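Local coordinates for bifunctional protein PutA (Bdellovibrio bacteriovorus, PDB 5UR2) that probably oxidises proline to glutamate in two steps, through a flavin-dependent proline dehydrogenase and an NAD-dependent glutamate semialdehyde dehydrogenase, at residues 511-516 with 524-529; 580-585 with 670-675; 495-500 with 691-696. All coordinates share one frame; numbering follows the deposited sequence.

Contact 1. Residues 511-516 with 524-529; sequences IFDRVN and VGKIQM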
# COMPACT_ATOMS: atom_id res chain seq x y z
N ILE B 511 26.90 14.10 -35.74
CA ILE B 511 25.64 13.56 -36.22
C ILE B 511 25.74 12.04 -36.35
O ILE B 511 26.66 11.52 -37.00
CB ILE B 511 25.25 14.19 -37.57
CG1 ILE B 511 25.01 15.69 -37.38
CG2 ILE B 511 24.00 13.52 -38.13
CD1 ILE B 511 24.57 16.39 -38.65
N PHE B 512 24.80 11.33 -35.73
CA PHE B 512 24.67 9.88 -35.87
C PHE B 512 23.52 9.57 -36.83
O PHE B 512 22.40 10.07 -36.64
CB PHE B 512 24.42 9.24 -34.51
CG PHE B 512 24.11 7.77 -34.58
CD1 PHE B 512 25.12 6.85 -34.80
CD2 PHE B 512 22.81 7.31 -34.45
CE1 PHE B 512 24.84 5.50 -34.87
CE2 PHE B 512 22.52 5.96 -34.51
CZ PHE B 512 23.53 5.05 -34.73
N ASP B 513 23.81 8.79 -37.87
CA ASP B 513 22.81 8.41 -38.87
C ASP B 513 22.15 7.10 -38.46
O ASP B 513 22.82 6.07 -38.35
CB ASP B 513 23.44 8.26 -40.25
CG ASP B 513 23.84 9.61 -40.88
OD1 ASP B 513 23.31 10.66 -40.48
OD2 ASP B 513 24.67 9.61 -41.80
N ARG B 514 20.83 7.12 -38.27
CA ARG B 514 20.07 5.93 -37.88
C ARG B 514 19.28 5.43 -39.09
O ARG B 514 18.34 6.09 -39.54
CB ARG B 514 19.16 6.25 -36.70
CG ARG B 514 18.16 5.16 -36.37
CD ARG B 514 18.83 3.80 -36.12
NE ARG B 514 17.80 2.80 -35.82
CZ ARG B 514 17.97 1.49 -35.91
NH1 ARG B 514 19.14 0.98 -36.31
NH2 ARG B 514 16.97 0.67 -35.62
N VAL B 515 19.67 4.26 -39.60
CA VAL B 515 19.07 3.74 -40.82
C VAL B 515 17.78 2.99 -40.51
O VAL B 515 17.52 2.56 -39.38
CB VAL B 515 20.06 2.84 -41.59
CG1 VAL B 515 21.32 3.62 -42.00
CG2 VAL B 515 20.45 1.65 -40.75
N ASN B 516 16.96 2.84 -41.53
CA ASN B 516 15.76 2.02 -41.47
C ASN B 516 16.19 0.57 -41.38
O ASN B 516 16.81 0.06 -42.32
CB ASN B 516 14.90 2.29 -42.70
CG ASN B 516 13.61 1.48 -42.71
OD1 ASN B 516 13.51 0.42 -42.09
ND2 ASN B 516 12.62 1.97 -43.45
N VAL B 524 16.75 7.16 -41.47
CA VAL B 524 15.52 7.63 -40.83
C VAL B 524 15.78 8.87 -39.97
O VAL B 524 14.99 9.82 -39.99
CB VAL B 524 14.88 6.49 -40.01
CG1 VAL B 524 13.69 7.02 -39.21
CG2 VAL B 524 14.43 5.37 -40.93
N GLY B 525 16.86 8.88 -39.21
CA GLY B 525 17.17 10.00 -38.34
C GLY B 525 18.62 10.43 -38.45
O GLY B 525 19.53 9.60 -38.62
N LYS B 526 18.83 11.73 -38.36
CA LYS B 526 20.15 12.32 -38.19
C LYS B 526 20.16 12.98 -36.80
O LYS B 526 19.50 14.00 -36.60
CB LYS B 526 20.47 13.32 -39.31
CG LYS B 526 20.65 12.66 -40.67
CD LYS B 526 20.96 13.67 -41.78
CE LYS B 526 22.00 13.15 -42.76
NZ LYS B 526 23.17 12.51 -42.09
N ILE B 527 20.88 12.37 -35.86
CA ILE B 527 20.76 12.70 -34.44
C ILE B 527 21.94 13.55 -34.00
O ILE B 527 23.09 13.12 -34.10
CB ILE B 527 20.70 11.44 -33.56
CG1 ILE B 527 19.77 10.38 -34.17
CG2 ILE B 527 20.37 11.82 -32.13
CD1 ILE B 527 18.35 10.83 -34.38
N GLN B 528 21.65 14.75 -33.47
CA GLN B 528 22.67 15.52 -32.75
C GLN B 528 23.05 14.76 -31.48
O GLN B 528 22.21 14.58 -30.60
CB GLN B 528 22.13 16.91 -32.38
CG GLN B 528 21.75 17.83 -33.55
CD GLN B 528 22.96 18.29 -34.37
OE1 GLN B 528 24.03 18.60 -33.82
NE2 GLN B 528 22.80 18.34 -35.69
N MET B 529 24.31 14.35 -31.37
CA MET B 529 24.80 13.56 -30.24
C MET B 529 25.52 14.50 -29.28
O MET B 529 26.54 15.10 -29.63
CB MET B 529 25.73 12.44 -30.70
CG MET B 529 25.09 11.50 -31.73
SD MET B 529 23.69 10.58 -31.05
CE MET B 529 24.50 9.07 -30.55

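Contact 2. Residues 580-585 with 670-675; sequences VLEVGK and STVVAW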
# COMPACT_ATOMS: atom_id res chain seq x y z
N VAL B 580 7.43 1.92 -36.56
CA VAL B 580 7.55 0.99 -37.68
C VAL B 580 8.84 1.26 -38.46
O VAL B 580 9.61 0.35 -38.77
CB VAL B 580 6.31 1.07 -38.59
CG1 VAL B 580 6.56 0.36 -39.92
CG2 VAL B 580 5.13 0.45 -37.87
N LEU B 581 9.10 2.54 -38.76
CA LEU B 581 10.21 2.87 -39.66
C LEU B 581 11.56 2.90 -38.94
O LEU B 581 12.55 2.41 -39.49
CB LEU B 581 9.94 4.21 -40.36
CG LEU B 581 8.76 4.26 -41.34
CD1 LEU B 581 8.50 5.68 -41.78
CD2 LEU B 581 9.09 3.40 -42.55
N GLU B 582 11.63 3.47 -37.73
CA GLU B 582 12.93 3.62 -37.07
C GLU B 582 13.38 2.35 -36.36
O GLU B 582 14.57 2.05 -36.34
CB GLU B 582 12.90 4.78 -36.06
CG GLU B 582 14.27 5.09 -35.51
CD GLU B 582 14.26 6.05 -34.32
OE1 GLU B 582 13.21 6.19 -33.66
OE2 GLU B 582 15.30 6.69 -34.05
N VAL B 583 12.45 1.60 -35.78
CA VAL B 583 12.82 0.45 -34.94
C VAL B 583 12.44 -0.89 -35.57
O VAL B 583 12.86 -1.94 -35.05
CB VAL B 583 12.19 0.59 -33.54
CG1 VAL B 583 12.84 -0.34 -32.55
CG2 VAL B 583 12.33 2.02 -33.05
N GLY B 584 11.71 -0.91 -36.69
CA GLY B 584 11.29 -2.17 -37.29
C GLY B 584 10.16 -2.86 -36.56
O GLY B 584 9.96 -4.07 -36.72
N LYS B 585 9.39 -2.13 -35.76
CA LYS B 585 8.29 -2.74 -35.03
C LYS B 585 7.11 -2.98 -35.98
O LYS B 585 6.65 -2.04 -36.62
CB LYS B 585 7.90 -1.83 -33.87
CG LYS B 585 8.99 -1.78 -32.79
CD LYS B 585 8.50 -1.38 -31.40
CE LYS B 585 7.81 -2.49 -30.67
NZ LYS B 585 7.51 -2.10 -29.26
N SER B 670 16.66 4.48 -31.31
CA SER B 670 15.27 4.87 -31.24
C SER B 670 15.11 6.33 -30.78
O SER B 670 14.10 6.68 -30.15
CB SER B 670 14.50 3.91 -30.33
OG SER B 670 15.05 3.84 -29.03
N THR B 671 16.04 7.20 -31.16
CA THR B 671 15.96 8.59 -30.72
C THR B 671 14.93 9.40 -31.51
O THR B 671 14.36 10.35 -30.97
CB THR B 671 17.34 9.23 -30.78
OG1 THR B 671 18.20 8.53 -29.86
CG2 THR B 671 17.29 10.71 -30.40
N VAL B 672 14.64 9.04 -32.76
CA VAL B 672 13.52 9.69 -33.45
C VAL B 672 12.21 9.45 -32.69
O VAL B 672 11.39 10.36 -32.54
CB VAL B 672 13.42 9.22 -34.91
CG1 VAL B 672 12.25 9.88 -35.60
CG2 VAL B 672 14.69 9.55 -35.65
N VAL B 673 12.01 8.23 -32.17
CA VAL B 673 10.82 7.99 -31.36
C VAL B 673 10.83 8.89 -30.13
O VAL B 673 9.83 9.54 -29.80
CB VAL B 673 10.74 6.50 -30.95
CG1 VAL B 673 9.62 6.27 -29.92
CG2 VAL B 673 10.49 5.63 -32.17
N ALA B 674 11.97 8.95 -29.45
CA ALA B 674 12.05 9.73 -28.21
C ALA B 674 11.93 11.23 -28.48
O ALA B 674 11.44 11.98 -27.63
CB ALA B 674 13.35 9.40 -27.49
N TRP B 675 12.41 11.67 -29.64
CA TRP B 675 12.21 13.05 -30.06
C TRP B 675 10.73 13.37 -30.14
O TRP B 675 10.28 14.41 -29.63
CB TRP B 675 12.93 13.24 -31.40
CG TRP B 675 12.64 14.46 -32.24
CD1 TRP B 675 11.95 14.49 -33.42
CD2 TRP B 675 13.12 15.80 -32.02
NE1 TRP B 675 11.95 15.76 -33.94
CE2 TRP B 675 12.66 16.58 -33.10
CE3 TRP B 675 13.88 16.40 -31.02
CZ2 TRP B 675 12.93 17.95 -33.20
CZ3 TRP B 675 14.16 17.76 -31.12
CH2 TRP B 675 13.67 18.52 -32.20
O HOH W 1 17.83 7.32 -33.43

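Contact 3. Residues 495-500 with 691-696; sequences VNVNIV and INFLPG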
# COMPACT_ATOMS: atom_id res chain seq x y z
N VAL B 495 14.62 12.65 -40.39
CA VAL B 495 14.22 13.54 -39.30
C VAL B 495 15.47 14.05 -38.60
O VAL B 495 16.30 13.27 -38.13
CB VAL B 495 13.29 12.82 -38.32
CG1 VAL B 495 12.91 13.73 -37.18
CG2 VAL B 495 12.05 12.33 -39.07
N ASN B 496 15.64 15.37 -38.58
CA ASN B 496 16.74 16.00 -37.86
C ASN B 496 16.34 16.20 -36.41
O ASN B 496 15.38 16.92 -36.12
CB ASN B 496 17.10 17.34 -38.51
CG ASN B 496 17.66 17.16 -39.89
OD1 ASN B 496 18.81 16.75 -40.05
ND2 ASN B 496 16.84 17.45 -40.91
N VAL B 497 17.06 15.55 -35.49
CA VAL B 497 16.72 15.56 -34.08
C VAL B 497 17.75 16.40 -33.34
O VAL B 497 18.96 16.19 -33.47
CB VAL B 497 16.64 14.13 -33.51
CG1 VAL B 497 16.48 14.19 -31.99
CG2 VAL B 497 15.46 13.37 -34.13
N ASN B 498 17.26 17.34 -32.55
CA ASN B 498 18.11 18.22 -31.76
C ASN B 498 18.05 17.82 -30.30
O ASN B 498 17.10 17.20 -29.83
CB ASN B 498 17.68 19.68 -31.91
CG ASN B 498 18.02 20.24 -33.26
OD1 ASN B 498 19.08 19.93 -33.81
ND2 ASN B 498 17.13 21.07 -33.81
N ILE B 499 19.12 18.19 -29.58
CA ILE B 499 19.10 18.17 -28.13
C ILE B 499 18.14 19.24 -27.63
O ILE B 499 18.03 20.32 -28.23
CB ILE B 499 20.53 18.42 -27.61
CG1 ILE B 499 21.50 17.43 -28.22
CG2 ILE B 499 20.57 18.33 -26.10
CD1 ILE B 499 22.90 18.01 -28.41
N VAL B 500 17.43 18.96 -26.54
CA VAL B 500 16.49 19.93 -25.97
C VAL B 500 16.76 20.09 -24.49
O VAL B 500 16.47 19.18 -23.70
CB VAL B 500 15.03 19.55 -26.21
CG1 VAL B 500 14.15 20.66 -25.69
CG2 VAL B 500 14.79 19.32 -27.69
N ILE B 691 11.90 18.27 -17.69
CA ILE B 691 12.32 17.12 -18.47
C ILE B 691 13.29 17.61 -19.54
O ILE B 691 12.98 18.57 -20.26
CB ILE B 691 11.10 16.39 -19.09
CG1 ILE B 691 10.24 15.79 -17.97
CG2 ILE B 691 11.54 15.29 -20.04
CD1 ILE B 691 8.84 15.43 -18.38
N ASN B 692 14.47 16.99 -19.62
CA ASN B 692 15.47 17.39 -20.60
C ASN B 692 15.83 16.21 -21.50
O ASN B 692 15.90 15.07 -21.04
CB ASN B 692 16.72 17.94 -19.92
CG ASN B 692 16.40 19.11 -19.00
OD1 ASN B 692 16.38 20.26 -19.43
ND2 ASN B 692 16.08 18.80 -17.74
N PHE B 693 16.04 16.51 -22.78
CA PHE B 693 16.21 15.52 -23.83
C PHE B 693 17.67 15.52 -24.28
O PHE B 693 18.13 16.47 -24.92
CB PHE B 693 15.29 15.86 -25.00
CG PHE B 693 15.36 14.88 -26.14
CD1 PHE B 693 14.94 13.57 -25.97
CD2 PHE B 693 15.79 15.29 -27.39
CE1 PHE B 693 14.95 12.68 -27.04
CE2 PHE B 693 15.82 14.41 -28.47
CZ PHE B 693 15.40 13.11 -28.30
N LEU B 694 18.39 14.44 -23.95
CA LEU B 694 19.84 14.38 -24.08
C LEU B 694 20.24 13.18 -24.93
O LEU B 694 20.78 12.19 -24.41
CB LEU B 694 20.50 14.30 -22.70
CG LEU B 694 22.03 14.42 -22.70
CD1 LEU B 694 22.47 15.84 -23.00
CD2 LEU B 694 22.62 13.94 -21.38
N PRO B 695 20.02 13.23 -26.24
CA PRO B 695 20.50 12.15 -27.11
C PRO B 695 22.02 12.09 -27.15
O PRO B 695 22.72 13.08 -26.93
CB PRO B 695 19.91 12.51 -28.48
CG PRO B 695 19.73 13.99 -28.43
CD PRO B 695 19.38 14.31 -27.01
N GLY B 696 22.54 10.89 -27.39
CA GLY B 696 23.98 10.72 -27.46
C GLY B 696 24.39 9.29 -27.16
O GLY B 696 23.56 8.39 -27.10

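Contact 1. Residues 511-516 with 524-529
Phe512 and Ile527 face each other as an antiparallel hydrogen-bonded pair and exchange two backbone bonds between 511-516 and 524-529. Phe512 N gives its hydrogen to Ile527 O at 3.0 Å, and the bond from Ile527 N back to Phe512 O measures 2.9 Å. Arg514 N adds an almost straight bond to Gly525 O (2.8 Å). At Arg514 O the regular pattern breaks, because the carbonyl accepts from two successive amides, Val524 N at 2.7 Å and Gly525 N at 3.2 Å. Two residues opposite one make a classic beta bulge. It interrupts a beta hairpin whose first strand, 511-516, is an edge strand, within this chain, of a small four-stranded mixed sheet, while the second strand pairs on its far side with strand 495-501.

Charge is paired on the face that carries Ile511, Asp513 and Lys526. The Asp513 and Lys526 side chains lie alongside each other, pointing the same way, and form a salt bridge between OD1 and NZ; its modelled length is so short as to be doubtful. Next to it, Ile511 CG2 rests 3.7 Å from Lys526 CB.

Apolar contacts are made on the face of Phe512 and Ile527. Phe512 has CG anti to the backbone N (chi1 173°), beside the carbonyl carbon; Ile527 CG1 lies at the ring's edge, near its plane, 4.3 Å from Phe512 CD2. Met529 CG approaches Phe512 CB to 3.6 Å. Arg514, on this same face, carries its guanidinium away from the hairpin to the carbonyl oxygens of Glu582 and Val823.

Contact 2. Residues 580-585 with 670-675
The carboxylate of Glu582 reaches across to the amino end of helix 671-684 and spreads its two oxygens over neighbouring backbone amides. The chain is extended: CG lies anti to the backbone N (chi1 -172°), and CD continues the line toward the helix. Val673 N bonds to Glu582 OE1 at 2.8 Å and Val672 N to OE2, also at 2.8 Å. Both amides come from the syn side but stand out of the carboxylate plane, by 19° and 24° respectively, and both bonds are bent at the hydrogen. Glu582 OE2 is also linked to Thr671 N through a water, which donates to the carboxylate at 2.7 Å and accepts from the amide.

Helix 671-684 is the crossover of a beta-alpha-beta unit, leading from strand 661-665 to its parallel neighbour 691-693 in the Rossmann-type part of the aldehyde dehydrogenase fold. With the first-turn amides of the helix beside it, the carboxylate would be expected to be favoured in its ionised form.

Apolar groups frame the polar grip. Val672 crosses the glutamate obliquely, bringing its CB to 3.3 Å from Glu582 OE2, while Val673 CG2 lies beside OE1. Val583, the residue after Glu582, meets Val673 at about a right angle, with their CG2 methyls 4.1 Å apart, and Val583 CG2 also touches Ser670 CB at 4.0 Å.

Contact 3. Residues 495-500 with 691-696
A single antiparallel beta bridge between Val500 and Phe693, backed by an aromatic ring, joins two sheets of the aldehyde dehydrogenase half. Strand 495-501 belongs to the small four-stranded sheet, whereas strand 691-693 is the last strand of a beta-alpha-beta crossover, paired in parallel with 661-665 in a larger sheet. The bridge is a hydrogen-bonded pair: Phe693 N donates to Val500 O at 2.9 Å, and Val500 N returns a bond of 3.1 Å to a lone pair of Phe693 O, in the carbonyl plane. Val500 CB and Phe693 CB stand 3.9 Å apart.

The two segments diverge beyond this pair, and side chains take over from the backbone. Phe693 has CG anti to its backbone N (chi1 -179°), and its ring lies against Val497 and Asn498. Val497 CG1 lies in the ring plane, 3.6 Å from Phe693 CE2, the two side chains crossing at about a right angle. The carbonyl oxygen of Asn498 comes up to the same edge, 3.4 Å from Phe693 CE2. One face of the ring is overlain by Pro695 CD, which sits 3.7 Å above the Phe693 ring plane and offset toward the rim. Ala674 and Met678 of helix 671-684 also pack on Phe693.

Ile499 works on the proline instead, Ile499 CG1 touching Pro695 CG at 3.9 Å as the side chains pass at a slant. The other branch, Ile499 CG2, rests 3.3 Å from Phe693 O, the same oxygen that accepts the Val500 amide.

From the N terminus, 495-500 comes first and waits almost two hundred residues for its partner. Contact 1 closes soon afterwards as a local hairpin, and contact 2 then spans 580-585 to 670-675. Only when 691-696 arrives, just after helix 671-684, does contact 3 close, enclosing the other two, which follow one another in series; none crosses. Contacts 1 and 3 share the small sheet, where Val524 O and Val495 N are 2.9 Å apart. Trp675 packs its CE3 against Val497 CG1, bringing helix 671-684 of contact 2 against that sheet. Gly525 CA meets Val672 CG2 at 3.7 Å, so hairpin, helix 572-583 and beta-alpha-beta crossover are tied together.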